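Local atomic coordinates of putative short-chain dehydrogenase/reductase (Burkholderia xenovorans, PDB entry 5JY1), a protein that binds NAD as a short-chain dehydrogenase/reductase and is probably an oxidoreductase of the 3-oxoacyl-[acyl-carrier-protein] reductase type. Residues His252-Gly255 and Gly256-Pro260. Numbering follows the deposited sequence.
Sequences HVDG and GLHLP
The carboxylate of Asp254 is gripped by two backbone N-H groups of the turn that follows it: OD1 accepts from Gly256 N at 2.9 Å, and OD2 from His258 N at 3.0 Å. These bonds brace a type I' beta turn, Asp254 to Leu257, which follows directly on 250-253, the edge strand within this chain of the parallel Rossmann-type sheet of the short-chain dehydrogenase fold. Both donors approach from above the carboxylate plane, 48° out of it in each case, and both bonds are distinctly bent. Chi1 of Asp254, 57°, sets CG between its own N and carbonyl carbon, folding the group back over the turn. The turn is closed by Leu257 N to Asp254 O at 3.2 Å; Gly255 and Gly256, its two central residues, supply the positive phi values. A second, type I turn from Gly256 to Leu259 overlaps it. Asp254 O also accepts a bond from Arg219, tying the turn to a neighbouring loop.

The same carboxylate meets the edge of the His258 imidazole, with Asp254 OD1 3.4 Å from His258 CD2 and the two planes nearly coplanar. The rings of His252 and His258 form an offset stack, their centroids 4.7 Å apart and their planes inclined by 23°. His258 CB makes a CH-pi contact over the face of the His252 ring, 3.8 Å from its centroid. Polar ends of this pair are held elsewhere: His252 NE2 bonds to Glu155 and His258 NE2 to the backbone oxygen of Thr247 of a second subunit, so the turn region also takes part in the oligomer interface. Beside the stack, His252 CB approaches His258 CD2 to 3.6 Å.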
loop_
_atom_site.group_PDB
_atom_site.type_symbol
_atom_site.label_atom_id
_atom_site.label_comp_id
_atom_site.label_asym_id
_atom_site.label_seq_id
_atom_site.Cartn_x
_atom_site.Cartn_y
_atom_site.Cartn_z
ATOM N N HIS A 252 -6.470 -7.884 6.016
ATOM C CA HIS A 252 -6.644 -7.619 7.434
ATOM C C HIS A 252 -7.962 -8.214 7.908
ATOM O O HIS A 252 -9.015 -7.940 7.324
ATOM C CB HIS A 252 -6.619 -6.115 7.701
ATOM C CG HIS A 252 -5.320 -5.468 7.320
ATOM N ND1 HIS A 252 -5.052 -5.053 6.035
ATOM C CD2 HIS A 252 -4.212 -5.195 8.047
ATOM C CE1 HIS A 252 -3.833 -4.536 5.989
ATOM N NE2 HIS A 252 -3.303 -4.609 7.198
ATOM N N VAL A 253 -7.898 -9.007 8.982
ATOM C CA VAL A 253 -9.088 -9.614 9.587
ATOM C C VAL A 253 -9.123 -9.175 11.045
ATOM O O VAL A 253 -8.674 -9.897 11.947
ATOM C CB VAL A 253 -9.079 -11.149 9.440
ATOM C CG1 VAL A 253 -10.415 -11.735 9.921
ATOM C CG2 VAL A 253 -8.856 -11.536 7.988
ATOM N N ASP A 254 -9.664 -7.968 11.282
ATOM C CA ASP A 254 -9.337 -7.239 12.504
ATOM C C ASP A 254 -10.439 -6.274 12.905
ATOM O O ASP A 254 -10.172 -5.339 13.671
ATOM C CB ASP A 254 -8.019 -6.425 12.325
ATOM C CG ASP A 254 -8.085 -5.446 11.141
ATOM O OD1 ASP A 254 -9.143 -5.352 10.488
ATOM O OD2 ASP A 254 -7.068 -4.770 10.859
ATOM N N GLY A 255 -11.665 -6.477 12.427
ATOM C CA GLY A 255 -12.726 -5.547 12.759
ATOM C C GLY A 255 -12.548 -4.181 12.147
ATOM O O GLY A 255 -13.235 -3.237 12.556
ATOM N N GLY A 256 -11.627 -4.040 11.204
ATOM C CA GLY A 256 -11.340 -2.753 10.603
ATOM C C GLY A 256 -10.217 -1.969 11.245
ATOM O O GLY A 256 -9.984 -0.826 10.840
ATOM N N LEU A 257 -9.501 -2.549 12.218
ATOM C CA LEU A 257 -8.484 -1.800 12.964
ATOM C C LEU A 257 -7.446 -1.149 12.051
ATOM O O LEU A 257 -6.935 -0.069 12.375
ATOM C CB LEU A 257 -7.786 -2.724 13.973
ATOM C CG LEU A 257 -6.747 -2.062 14.893
ATOM C CD1 LEU A 257 -7.417 -1.116 15.859
ATOM C CD2 LEU A 257 -5.913 -3.084 15.650
ATOM N N HIS A 258 -7.136 -1.768 10.908
ATOM C CA HIS A 258 -6.148 -1.202 9.987
ATOM C C HIS A 258 -6.504 0.211 9.530
ATOM O O HIS A 258 -5.606 0.977 9.157
ATOM C CB HIS A 258 -5.993 -2.125 8.775
ATOM C CG HIS A 258 -7.237 -2.233 7.955
ATOM N ND1 HIS A 258 -7.444 -1.464 6.831
ATOM C CD2 HIS A 258 -8.354 -2.989 8.111
ATOM C CE1 HIS A 258 -8.642 -1.730 6.336
ATOM N NE2 HIS A 258 -9.214 -2.653 7.093
ATOM N N LEU A 259 -7.790 0.587 9.564
ATOM C CA LEU A 259 -8.157 1.938 9.136
ATOM C C LEU A 259 -7.681 2.996 10.126
ATOM O O LEU A 259 -6.862 3.848 9.740
ATOM C CB LEU A 259 -9.665 2.013 8.859
ATOM C CG LEU A 259 -10.175 1.270 7.623
ATOM C CD1 LEU A 259 -11.719 1.282 7.595
ATOM C CD2 LEU A 259 -9.610 1.867 6.341
ATOM N N PRO A 260 -8.124 3.013 11.397
ATOM C CA PRO A 260 -7.604 4.042 12.314
ATOM C C PRO A 260 -6.198 3.762 12.811
ATOM O O PRO A 260 -5.569 4.675 13.358
ATOM C CB PRO A 260 -8.604 4.023 13.479
ATOM C CG PRO A 260 -9.087 2.601 13.504
ATOM C CD PRO A 260 -9.152 2.178 12.056
#